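Local structure of competence/damage-inducible protein CinA (Agrobacterium tumefaciens, 2A9S) at residues F102-T107 with L126-R131; M27-E32 with Y96-N101; S4-D9 with A40-E45; G8-L13 with A153-A158. The protein is of unknown function, but belongs to the CinA family named for competence and DNA damage, whose relatives include nicotinamide-nucleotide amidases, so a similar activity is possible. All coordinates share one frame; numbering follows the deposited sequence.

Contact 1. Residues F102-T107 with L126-R131; sequences FAVAVT and LATKAR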
loop_
_atom_site.group_PDB
_atom_site.type_symbol
_atom_site.label_atom_id
_atom_site.label_comp_id
_atom_site.label_asym_id
_atom_site.label_seq_id
_atom_site.Cartn_x
_atom_site.Cartn_y
_atom_site.Cartn_z
ATOM N N PHE A 102 -13.342 9.097 4.628
ATOM C CA PHE A 102 -13.559 8.669 3.229
ATOM C C PHE A 102 -12.687 7.457 2.926
ATOM O O PHE A 102 -11.576 7.353 3.457
ATOM C CB PHE A 102 -13.139 9.765 2.232
ATOM C CG PHE A 102 -13.781 11.125 2.472
ATOM C CD1 PHE A 102 -15.163 11.267 2.518
ATOM C CD2 PHE A 102 -12.980 12.252 2.631
ATOM C CE1 PHE A 102 -15.754 12.524 2.747
ATOM C CE2 PHE A 102 -13.549 13.507 2.858
ATOM C CZ PHE A 102 -14.936 13.651 2.908
ATOM N N ALA A 103 -13.167 6.557 2.069
ATOM C CA ALA A 103 -12.302 5.479 1.563
ATOM C C ALA A 103 -12.376 5.490 0.044
ATOM O O ALA A 103 -13.417 5.858 -0.549
ATOM C CB ALA A 103 -12.692 4.120 2.114
ATOM N N VAL A 104 -11.263 5.163 -0.592
ATOM C CA VAL A 104 -11.267 4.957 -2.040
ATOM C C VAL A 104 -10.781 3.534 -2.292
ATOM O O VAL A 104 -9.788 3.100 -1.684
ATOM C CB VAL A 104 -10.387 6.012 -2.800
ATOM C CG1 VAL A 104 -8.924 6.027 -2.277
ATOM C CG2 VAL A 104 -10.515 5.821 -4.369
ATOM N N ALA A 105 -11.461 2.843 -3.214
ATOM C CA ALA A 105 -11.170 1.451 -3.548
ATOM C C ALA A 105 -11.010 1.302 -5.060
ATOM O O ALA A 105 -11.775 1.903 -5.814
ATOM C CB ALA A 105 -12.317 0.547 -3.065
ATOM N N VAL A 106 -10.032 0.516 -5.489
ATOM C CA VAL A 106 -9.827 0.286 -6.934
ATOM C C VAL A 106 -9.612 -1.194 -7.195
ATOM O O VAL A 106 -8.898 -1.882 -6.419
ATOM C CB VAL A 106 -8.654 1.146 -7.537
ATOM C CG1 VAL A 106 -8.893 2.641 -7.294
ATOM C CG2 VAL A 106 -7.268 0.720 -6.996
ATOM N N THR A 107 -10.236 -1.699 -8.273
ATOM C CA THR A 107 -10.024 -3.072 -8.685
ATOM C C THR A 107 -10.024 -3.083 -10.220
ATOM O O THR A 107 -10.968 -2.555 -10.847
ATOM C CB THR A 107 -11.086 -4.075 -8.118
ATOM O OG1 THR A 107 -10.790 -5.390 -8.612
ATOM C CG2 THR A 107 -12.513 -3.701 -8.483
ATOM N N LEU A 126 -13.537 1.986 -9.907
ATOM C CA LEU A 126 -13.133 2.802 -8.758
ATOM C C LEU A 126 -14.385 3.195 -7.999
ATOM O O LEU A 126 -15.433 3.523 -8.605
ATOM C CB LEU A 126 -12.361 4.066 -9.181
ATOM C CG LEU A 126 -11.086 3.917 -10.012
ATOM C CD1 LEU A 126 -11.423 3.907 -11.512
ATOM C CD2 LEU A 126 -10.128 5.042 -9.685
ATOM N N ALA A 127 -14.273 3.199 -6.668
ATOM C CA ALA A 127 -15.410 3.604 -5.824
ATOM C C ALA A 127 -14.853 4.392 -4.652
ATOM O O ALA A 127 -13.814 4.032 -4.083
ATOM C CB ALA A 127 -16.189 2.397 -5.338
ATOM N N THR A 128 -15.543 5.468 -4.296
ATOM C CA THR A 128 -15.237 6.181 -3.057
ATOM C C THR A 128 -16.486 6.239 -2.183
ATOM O O THR A 128 -17.600 6.433 -2.703
ATOM C CB THR A 128 -14.717 7.602 -3.321
ATOM O OG1 THR A 128 -15.676 8.318 -4.116
ATOM C CG2 THR A 128 -13.396 7.571 -4.067
ATOM N N LYS A 129 -16.317 6.072 -0.872
ATOM C CA LYS A 129 -17.465 6.151 0.045
ATOM C C LYS A 129 -17.193 7.075 1.240
ATOM O O LYS A 129 -16.056 7.208 1.678
ATOM C CB LYS A 129 -17.886 4.760 0.492
ATOM C CG LYS A 129 -19.185 4.729 1.306
ATOM C CD LYS A 129 -19.658 3.325 1.559
ATOM C CE LYS A 129 -20.980 3.389 2.328
ATOM N NZ LYS A 129 -21.638 2.060 2.362
ATOM N N ALA A 130 -18.239 7.764 1.705
ATOM C CA ALA A 130 -18.160 8.646 2.883
ATOM C C ALA A 130 -19.039 8.071 3.987
ATOM O O ALA A 130 -19.947 7.293 3.713
ATOM C CB ALA A 130 -18.637 10.028 2.541
ATOM N N ARG A 131 -18.750 8.449 5.227
ATOM C CA ARG A 131 -19.500 7.978 6.402
ATOM C C ARG A 131 -21.014 8.251 6.344
ATOM O O ARG A 131 -21.804 7.503 6.934
ATOM C CB ARG A 131 -18.928 8.607 7.677
ATOM C CG ARG A 131 -17.518 8.187 8.030
ATOM C CD ARG A 131 -17.523 6.833 8.689
ATOM N NE ARG A 131 -16.166 6.396 9.001
ATOM C CZ ARG A 131 -15.847 5.297 9.680
ATOM N NH1 ARG A 131 -16.789 4.513 10.200
ATOM N NH2 ARG A 131 -14.565 5.006 9.870
#

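Contact 2. Residues M27-E32 with Y96-N101; sequences MVSTAE and YRSRAN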
loop_
_atom_site.group_PDB
_atom_site.type_symbol
_atom_site.label_atom_id
_atom_site.label_comp_id
_atom_site.label_asym_id
_atom_site.label_seq_id
_atom_site.Cartn_x
_atom_site.Cartn_y
_atom_site.Cartn_z
ATOM N N MET A 27 -9.844 12.376 7.238
ATOM C CA MET A 27 -8.854 11.350 6.972
ATOM C C MET A 27 -9.365 10.403 5.900
ATOM O O MET A 27 -10.591 10.298 5.668
ATOM C CB MET A 27 -8.479 10.562 8.228
ATOM C CG MET A 27 -7.812 11.424 9.332
ATOM S SD MET A 27 -7.159 10.441 10.708
ATOM C CE MET A 27 -5.562 10.041 9.995
ATOM N N VAL A 28 -8.414 9.709 5.264
ATOM C CA VAL A 28 -8.707 8.825 4.148
ATOM C C VAL A 28 -8.122 7.436 4.393
ATOM O O VAL A 28 -7.068 7.301 5.045
ATOM C CB VAL A 28 -8.147 9.401 2.806
ATOM C CG1 VAL A 28 -6.642 9.623 2.886
ATOM C CG2 VAL A 28 -8.525 8.493 1.608
ATOM N N SER A 29 -8.785 6.430 3.860
ATOM C CA SER A 29 -8.196 5.101 3.795
ATOM C C SER A 29 -8.300 4.609 2.373
ATOM O O SER A 29 -9.153 5.064 1.616
ATOM C CB SER A 29 -8.872 4.128 4.754
ATOM O OG SER A 29 -10.225 3.931 4.425
ATOM N N THR A 30 -7.408 3.697 2.010
ATOM C CA THR A 30 -7.354 3.249 0.627
ATOM C C THR A 30 -7.454 1.751 0.629
ATOM O O THR A 30 -6.963 1.094 1.561
ATOM C CB THR A 30 -6.006 3.698 -0.044
ATOM O OG1 THR A 30 -4.908 3.080 0.622
ATOM C CG2 THR A 30 -5.808 5.232 0.108
ATOM N N ALA A 31 -8.042 1.205 -0.433
ATOM C CA ALA A 31 -8.145 -0.229 -0.601
ATOM C C ALA A 31 -7.729 -0.512 -2.034
ATOM O O ALA A 31 -8.419 -0.073 -2.948
ATOM C CB ALA A 31 -9.571 -0.683 -0.393
ATOM N N GLU A 32 -6.647 -1.258 -2.243
ATOM C CA GLU A 32 -6.042 -1.284 -3.563
ATOM C C GLU A 32 -5.821 -2.702 -4.050
ATOM O O GLU A 32 -5.208 -3.520 -3.370
ATOM C CB GLU A 32 -4.693 -0.547 -3.551
ATOM C CG GLU A 32 -4.801 0.878 -2.984
ATOM C CD GLU A 32 -3.534 1.631 -3.096
ATOM O OE1 GLU A 32 -2.944 1.602 -4.199
ATOM O OE2 GLU A 32 -3.166 2.270 -2.081
ATOM N N TYR A 96 -15.251 1.272 7.021
ATOM C CA TYR A 96 -15.716 0.855 8.350
ATOM C C TYR A 96 -14.748 -0.074 9.116
ATOM O O TYR A 96 -14.988 -0.397 10.285
ATOM C CB TYR A 96 -17.178 0.341 8.309
ATOM C CG TYR A 96 -18.170 1.413 7.867
ATOM C CD1 TYR A 96 -18.491 2.484 8.700
ATOM C CD2 TYR A 96 -18.764 1.369 6.611
ATOM C CE1 TYR A 96 -19.374 3.483 8.291
ATOM C CE2 TYR A 96 -19.652 2.357 6.197
ATOM C CZ TYR A 96 -19.946 3.409 7.035
ATOM O OH TYR A 96 -20.831 4.382 6.628
ATOM N N ARG A 97 -13.639 -0.458 8.476
ATOM C CA ARG A 97 -12.494 -1.052 9.174
ATOM C C ARG A 97 -11.329 -0.045 9.346
ATOM O O ARG A 97 -10.142 -0.422 9.397
ATOM C CB ARG A 97 -12.060 -2.358 8.515
ATOM C CG ARG A 97 -13.123 -3.444 8.680
ATOM C CD ARG A 97 -12.878 -4.634 7.817
ATOM N NE ARG A 97 -14.014 -5.575 7.818
ATOM C CZ ARG A 97 -13.892 -6.900 7.726
ATOM N NH1 ARG A 97 -12.699 -7.477 7.670
ATOM N NH2 ARG A 97 -14.972 -7.660 7.707
ATOM N N SER A 98 -11.682 1.238 9.443
ATOM C CA SER A 98 -10.707 2.293 9.659
ATOM C C SER A 98 -11.330 3.426 10.453
ATOM O O SER A 98 -12.535 3.365 10.778
ATOM C CB SER A 98 -10.187 2.817 8.321
ATOM O OG SER A 98 -11.068 3.775 7.759
ATOM N N ARG A 99 -10.524 4.448 10.737
ATOM C CA ARG A 99 -11.001 5.662 11.381
ATOM C C ARG A 99 -11.157 6.782 10.374
ATOM O O ARG A 99 -11.323 7.927 10.767
ATOM C CB ARG A 99 -10.040 6.109 12.502
ATOM C CG ARG A 99 -9.535 4.983 13.355
ATOM C CD ARG A 99 -8.952 5.515 14.640
ATOM N NE ARG A 99 -9.316 4.651 15.762
ATOM C CZ ARG A 99 -10.254 4.942 16.662
ATOM N NH1 ARG A 99 -10.925 6.092 16.601
ATOM N NH2 ARG A 99 -10.513 4.078 17.636
ATOM N N ALA A 100 -11.166 6.463 9.079
ATOM C CA ALA A 100 -11.235 7.502 8.056
ATOM C C ALA A 100 -12.654 8.026 7.894
ATOM O O ALA A 100 -13.630 7.340 8.197
ATOM C CB ALA A 100 -10.740 6.982 6.717
ATOM N N ASN A 101 -12.745 9.252 7.402
ATOM C CA ASN A 101 -13.989 9.793 6.889
ATOM C C ASN A 101 -14.359 9.333 5.479
ATOM O O ASN A 101 -15.546 9.246 5.162
ATOM C CB ASN A 101 -13.936 11.310 6.903
ATOM C CG ASN A 101 -13.527 11.850 8.248
ATOM O OD1 ASN A 101 -12.342 12.017 8.543
ATOM N ND2 ASN A 101 -14.525 12.099 9.097
#

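Contact 3. Residues S4-D9 with A40-E45; sequences SLFPGD and AGALTE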
loop_
_atom_site.group_PDB
_atom_site.type_symbol
_atom_site.label_atom_id
_atom_site.label_comp_id
_atom_site.label_asym_id
_atom_site.label_seq_id
_atom_site.Cartn_x
_atom_site.Cartn_y
_atom_site.Cartn_z
ATOM N N SER A 4 11.067 14.155 -7.343
ATOM C CA SER A 4 9.724 13.691 -7.696
ATOM C C SER A 4 9.759 12.176 -7.950
ATOM O O SER A 4 10.783 11.645 -8.426
ATOM C CB SER A 4 9.232 14.431 -8.933
ATOM O OG SER A 4 7.874 14.824 -8.780
ATOM N N LEU A 5 8.682 11.479 -7.589
ATOM C CA LEU A 5 8.550 10.054 -7.924
ATOM C C LEU A 5 7.390 9.896 -8.894
ATOM O O LEU A 5 7.543 9.272 -9.935
ATOM C CB LEU A 5 8.376 9.164 -6.661
ATOM C CG LEU A 5 8.145 7.658 -6.870
ATOM C CD1 LEU A 5 9.330 6.949 -7.557
ATOM C CD2 LEU A 5 7.795 6.922 -5.563
ATOM N N PHE A 6 6.234 10.462 -8.552
ATOM C CA PHE A 6 5.043 10.386 -9.417
ATOM C C PHE A 6 4.977 11.531 -10.424
ATOM O O PHE A 6 5.598 12.571 -10.197
ATOM C CB PHE A 6 3.754 10.401 -8.577
ATOM C CG PHE A 6 3.565 9.144 -7.757
ATOM C CD1 PHE A 6 2.863 8.067 -8.289
ATOM C CD2 PHE A 6 4.134 9.027 -6.481
ATOM C CE1 PHE A 6 2.719 6.885 -7.525
ATOM C CE2 PHE A 6 3.965 7.878 -5.706
ATOM C CZ PHE A 6 3.253 6.810 -6.249
ATOM N N PRO A 7 4.194 11.357 -11.507
ATOM C CA PRO A 7 3.920 12.472 -12.432
ATOM C C PRO A 7 3.418 13.726 -11.698
ATOM O O PRO A 7 2.613 13.632 -10.765
ATOM C CB PRO A 7 2.825 11.927 -13.326
ATOM C CG PRO A 7 3.060 10.440 -13.342
ATOM C CD PRO A 7 3.519 10.115 -11.941
ATOM N N GLY A 8 3.881 14.891 -12.147
ATOM C CA GLY A 8 3.569 16.174 -11.528
ATOM C C GLY A 8 2.108 16.428 -11.197
ATOM O O GLY A 8 1.797 16.952 -10.107
ATOM N N ASP A 9 1.214 16.059 -12.119
ATOM C CA ASP A 9 -0.185 16.285 -11.882
ATOM C C ASP A 9 -0.745 15.373 -10.762
ATOM O O ASP A 9 -1.593 15.828 -9.990
ATOM C CB ASP A 9 -1.004 16.252 -13.177
ATOM C CG ASP A 9 -1.317 14.847 -13.653
ATOM O OD1 ASP A 9 -0.378 14.034 -13.876
ATOM O OD2 ASP A 9 -2.521 14.570 -13.822
ATOM N N ALA A 40 -1.948 4.986 -1.825
ATOM C CA ALA A 40 -1.373 5.384 -0.526
ATOM C C ALA A 40 0.034 5.961 -0.740
ATOM O O ALA A 40 0.388 6.945 -0.082
ATOM C CB ALA A 40 -1.349 4.217 0.449
ATOM N N GLY A 41 0.808 5.362 -1.657
ATOM C CA GLY A 41 2.174 5.819 -1.958
ATOM C C GLY A 41 2.174 7.285 -2.409
ATOM O O GLY A 41 2.921 8.123 -1.898
ATOM N N ALA A 42 1.302 7.593 -3.359
ATOM C CA ALA A 42 1.176 8.949 -3.870
ATOM C C ALA A 42 0.754 9.948 -2.788
ATOM O O ALA A 42 1.357 10.994 -2.662
ATOM C CB ALA A 42 0.254 9.001 -5.082
ATOM N N LEU A 43 -0.254 9.614 -1.995
ATOM C CA LEU A 43 -0.686 10.505 -0.908
ATOM C C LEU A 43 0.427 10.771 0.112
ATOM O O LEU A 43 0.568 11.899 0.625
ATOM C CB LEU A 43 -1.888 9.914 -0.193
ATOM C CG LEU A 43 -3.170 10.000 -1.032
ATOM C CD1 LEU A 43 -4.156 8.992 -0.469
ATOM C CD2 LEU A 43 -3.780 11.423 -0.988
ATOM N N THR A 44 1.243 9.741 0.378
ATOM C CA THR A 44 2.232 9.868 1.445
ATOM C C THR A 44 3.552 10.447 0.910
ATOM O O THR A 44 4.510 10.612 1.660
ATOM C CB THR A 44 2.448 8.561 2.193
ATOM O OG1 THR A 44 2.842 7.549 1.278
ATOM C CG2 THR A 44 1.148 8.085 2.881
ATOM N N GLU A 45 3.600 10.793 -0.378
ATOM C CA GLU A 45 4.705 11.632 -0.890
ATOM C C GLU A 45 4.676 13.072 -0.300
ATOM O O GLU A 45 5.701 13.762 -0.252
ATOM C CB GLU A 45 4.670 11.677 -2.422
ATOM C CG GLU A 45 5.272 10.416 -3.061
ATOM C CD GLU A 45 6.794 10.326 -2.822
ATOM O OE1 GLU A 45 7.581 11.134 -3.422
ATOM O OE2 GLU A 45 7.197 9.428 -2.060
#

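Contact 4. Residues G8-L13 with A153-A158; sequences GDIEEL and ATVRTA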
loop_
_atom_site.group_PDB
_atom_site.type_symbol
_atom_site.label_atom_id
_atom_site.label_comp_id
_atom_site.label_asym_id
_atom_site.label_seq_id
_atom_site.Cartn_x
_atom_site.Cartn_y
_atom_site.Cartn_z
ATOM N N GLY A 8 3.881 14.891 -12.147
ATOM C CA GLY A 8 3.569 16.174 -11.528
ATOM C C GLY A 8 2.108 16.428 -11.197
ATOM O O GLY A 8 1.797 16.952 -10.107
ATOM N N ASP A 9 1.214 16.059 -12.119
ATOM C CA ASP A 9 -0.185 16.285 -11.882
ATOM C C ASP A 9 -0.745 15.373 -10.762
ATOM O O ASP A 9 -1.593 15.828 -9.990
ATOM C CB ASP A 9 -1.004 16.252 -13.177
ATOM C CG ASP A 9 -1.317 14.847 -13.653
ATOM O OD1 ASP A 9 -0.378 14.034 -13.876
ATOM O OD2 ASP A 9 -2.521 14.570 -13.822
ATOM N N ILE A 10 -0.250 14.123 -10.671
ATOM C CA ILE A 10 -0.623 13.202 -9.582
ATOM C C ILE A 10 -0.143 13.734 -8.235
ATOM O O ILE A 10 -0.933 13.796 -7.267
ATOM C CB ILE A 10 -0.116 11.773 -9.825
ATOM C CG1 ILE A 10 -0.884 11.138 -11.021
ATOM C CG2 ILE A 10 -0.192 10.927 -8.532
ATOM C CD1 ILE A 10 -0.352 9.738 -11.424
ATOM N N GLU A 11 1.127 14.153 -8.179
ATOM C CA GLU A 11 1.639 14.832 -6.998
ATOM C C GLU A 11 0.820 16.095 -6.620
ATOM O O GLU A 11 0.500 16.296 -5.422
ATOM C CB GLU A 11 3.090 15.187 -7.187
ATOM C CG GLU A 11 3.721 15.640 -5.931
ATOM C CD GLU A 11 5.070 16.241 -6.183
ATOM O OE1 GLU A 11 5.767 15.752 -7.110
ATOM O OE2 GLU A 11 5.426 17.196 -5.452
ATOM N N GLU A 12 0.455 16.908 -7.624
ATOM C CA GLU A 12 -0.446 18.077 -7.419
ATOM C C GLU A 12 -1.765 17.646 -6.770
ATOM O O GLU A 12 -2.248 18.285 -5.802
ATOM C CB GLU A 12 -0.728 18.811 -8.760
ATOM C CG GLU A 12 -1.447 20.178 -8.636
ATOM C CD GLU A 12 -1.801 20.923 -9.980
ATOM O OE1 GLU A 12 -2.043 20.289 -11.070
ATOM O OE2 GLU A 12 -1.885 22.189 -9.926
ATOM N N LEU A 13 -2.358 16.564 -7.287
ATOM C CA LEU A 13 -3.648 16.100 -6.753
ATOM C C LEU A 13 -3.497 15.623 -5.292
ATOM O O LEU A 13 -4.324 15.974 -4.437
ATOM C CB LEU A 13 -4.279 15.009 -7.638
ATOM C CG LEU A 13 -4.822 15.398 -9.032
ATOM C CD1 LEU A 13 -4.951 14.102 -9.856
ATOM C CD2 LEU A 13 -6.151 16.129 -8.946
ATOM N N ALA A 153 -2.574 5.882 -14.232
ATOM C CA ALA A 153 -3.859 6.430 -14.666
ATOM C C ALA A 153 -4.921 6.199 -13.581
ATOM O O ALA A 153 -5.731 7.098 -13.267
ATOM C CB ALA A 153 -4.314 5.744 -15.981
ATOM N N THR A 154 -4.864 5.014 -12.980
ATOM C CA THR A 154 -5.780 4.680 -11.881
ATOM C C THR A 154 -5.552 5.563 -10.642
ATOM O O THR A 154 -6.524 6.058 -10.023
ATOM C CB THR A 154 -5.705 3.163 -11.521
ATOM O OG1 THR A 154 -6.087 2.394 -12.671
ATOM C CG2 THR A 154 -6.667 2.799 -10.345
ATOM N N VAL A 155 -4.286 5.763 -10.284
ATOM C CA VAL A 155 -3.935 6.642 -9.148
ATOM C C VAL A 155 -4.533 8.026 -9.379
ATOM O O VAL A 155 -5.223 8.566 -8.498
ATOM C CB VAL A 155 -2.388 6.722 -8.883
ATOM C CG1 VAL A 155 -2.086 7.823 -7.864
ATOM C CG2 VAL A 155 -1.796 5.342 -8.409
ATOM N N ARG A 156 -4.310 8.578 -10.582
ATOM C CA ARG A 156 -4.876 9.878 -10.928
ATOM C C ARG A 156 -6.408 9.922 -10.697
ATOM O O ARG A 156 -6.946 10.784 -9.965
ATOM C CB ARG A 156 -4.541 10.230 -12.380
ATOM C CG ARG A 156 -5.173 11.604 -12.782
ATOM C CD ARG A 156 -4.836 11.987 -14.208
ATOM N NE ARG A 156 -3.404 12.165 -14.374
ATOM C CZ ARG A 156 -2.628 11.336 -15.069
ATOM N NH1 ARG A 156 -3.178 10.297 -15.701
ATOM N NH2 ARG A 156 -1.310 11.554 -15.154
ATOM N N THR A 157 -7.129 8.992 -11.306
ATOM C CA THR A 157 -8.591 9.006 -11.180
ATOM C C THR A 157 -9.029 8.846 -9.718
ATOM O O THR A 157 -9.974 9.508 -9.289
ATOM C CB THR A 157 -9.226 7.914 -12.059
ATOM O OG1 THR A 157 -8.737 8.046 -13.409
ATOM C CG2 THR A 157 -10.765 8.005 -12.021
ATOM N N ALA A 158 -8.353 7.961 -8.974
ATOM C CA ALA A 158 -8.632 7.721 -7.550
ATOM C C ALA A 158 -8.543 9.038 -6.757
ATOM O O ALA A 158 -9.436 9.370 -5.941
ATOM C CB ALA A 158 -7.642 6.705 -7.015
#

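Contact 1. Residues F102-T107 with L126-R131
Ala-103 and Lys-129 face each other as a hydrogen-bonded antiparallel pair: Ala-103 N gives its proton to Lys-129 O at 3.0 Å, and Lys-129 N returns one to Ala-103 O at 2.9 Å. The next hydrogen-bonded pair, Ala-105 and Ala-127, repeats the exchange. Ala-105 N meets Ala-127 O at 2.8 Å, nearly along the C=O axis (C=O...N 168°), and Ala-127 N donates to Ala-105 O. All four carbonyl oxygens also take a CA-H from the facing strand; the shortest of these contacts is Thr-128 CA to Ala-103 O at 3.1 Å. Phe-102, Val-104 and Val-106 turn their own backbone polar groups the other way, to Ser-29 and Ala-31 of strand 28-32 and to Met-27 just ahead of it. Between and beyond the bonded pairs lie the non-hydrogen-bonded ones, with side chains on the face covered by helix 147-167. Val-104 CG2, anti to the backbone N, presses on Thr-128 CG2 at 3.4 Å, tighter than usual for two methyls. Val-106 CG1 lies beside Leu-126 CD2 at 3.6 Å, and Ala-130 CB touches the edge of the Phe-102 ring, in its plane, at CD1 (3.7 Å). Ala-103, Ala-105 and Ala-127 put methyls on the other face, where helix 84-96 packs on Ala-103 and Ala-105. With backbone polarity met by neighbouring strands, the central strand 102-108 can carry largely apolar side chains between two helical layers.

Contact 2. Residues M27-E32 with Y96-N101
Ala-100 points its methyl at the backbone of Met-27 to Ser-29, with CB 3.5 Å from Met-27 O and equally close to Ser-29 N. On one side of this contact Asn-101 reaches back to Met-27, just ahead of strand 28-32. Its CG stands anti to the carbonyl carbon (chi1 -51°), and OD1 takes the proton of Met-27 N at 2.8 Å, in the amide plane and on a lone pair, with an N-H...O angle of 153°. The return bond, Asn-101 N to Met-27 O at 3.0 Å, is weak and bent to 129°. Met-27 lays its CB near Ala-100 CA and Asn-101 OD1, while the rest of its chain leads away from the loop. Beyond Ala-100, Ser-29 and Ser-98 bring their hydroxymethyl groups together, Ser-29 CB lying 3.7 Å from Ser-98 OG. Ser-98 OG accepts from Ala-100 N at 3.0 Å in an ST turn, which ties the residue bearing the central methyl to the serine that flanks it. Both hydroxyls, that of Ser-29 in the conformer described, also bond to Ala-94 O in the last turn of helix 84-96. Ser-29 thereby ties strand 28-32 to the end of this helix, while Ser-98 holds the start of the loop to it. The loop thus passes beside the N-terminal end of strand 28-32 before entering the neighbouring strand 102-108. Across it Arg-131, just after strand 123-130, bonds to Ser-98 O and Ala-100 O, and Asp-54 of strand 53-59 receives Arg-99 N.

Contact 3. Residues S4-D9 with A40-E45
Phe-6 lays one face of its ring over Ala-42: the methyl CB sits over the ring centre, 3.8 Å from the centroid and 9° off the normal, a CH-pi contact. Ala-42 CA lies over the same face, nearest to the CE2 rim atom at 3.5 Å, while Gly-41 C approaches CE2 obliquely. At the edge, near the ring plane, Glu-45 CG touches CD2 at 3.9 Å. The Glu-45 chain bends at chi2 (-68°), placing CD to one side of an extended course, and its carboxylate plane is turned 53° from the ring. OE1 then comes within 3.9 Å of Leu-5 CB, but its polar bonds go to the second subunit, where Thr-148 bonds OE1 and Arg-151 forms a salt bridge with OE2. The ionic partner would be expected to stabilise the negative charge of this carboxylate beside apolar side chains. Gly-41 has no side chain, and its backbone comes directly against the ring. Phe-6 also meets Leu-152 of helix 147-167 and Leu-5 of the second subunit. The N-terminal arm, just ahead of helix 8-24, therefore packs against helix 38-43 at Gly-41 and Ala-42, beside helix 147-167 and at the subunit interface.

Contact 4. Residues G8-L13 with A153-A158
A side-on bidentate salt bridge joins the first turn of helix 8-24 to helix 147-167, with Asp-9 and Arg-156 meeting across the helix pair. Arg-156 NE donates to Asp-9 OD2 at 2.6 Å, and Arg-156 NH2 to Asp-9 OD1 at 2.9 Å with an almost straight N-H...O angle of 171°. Each oxygen uses its syn lone pair, and the carboxylate and guanidinium planes are only 20° apart, so two bonds fix the rotation of both groups. The Arg-156 chain runs extended to CD and then bends at chi3, which sets the turn into the NE end. The two segments run in roughly parallel directions, 30° apart with axes 9.6 Å from each other, as two helices packed on the same face of the central sheet. Beside the ion pair the packing is apolar. Ile-10 CG2 meets Val-155 CG1 at 3.7 Å, the two side chains crossing at about a right angle, and Ile-10 CG1 lies 4.0 Å from Arg-156 CB. Ile-10 CD1 is over one face of the guanidinium. Leu-13 CD1 comes obliquely against Arg-156 CG at 3.9 Å, so Arg-156 spends its aliphatic part on leucine and isoleucine and its charge on Asp-9. Ala-42 of helix 38-43 touches both Ile-10 and Val-155.

From the N terminus, residues 4-9 open contact 3, which closes at 40-45 after helix 8-24 and strand 28-32 have passed. Contact 4 starts from the same region, sharing Gly-8 and Asp-9, but closes only at 153-158. Contact 2 opens at 27-32, inside the loop of contact 3, and closes at 96-101, so the two cross. Contact 1 follows contact 2 in series as 102-107 pairs with 126-131; both are nested within contact 4. Contacts 1 and 2 touch through Arg-131 and join the sheet to the end of helix 84-96. Contacts 3 and 4 gather helices 8-24, 38-43 and 147-167, and Leu-126 of contact 1 packs against contact 4.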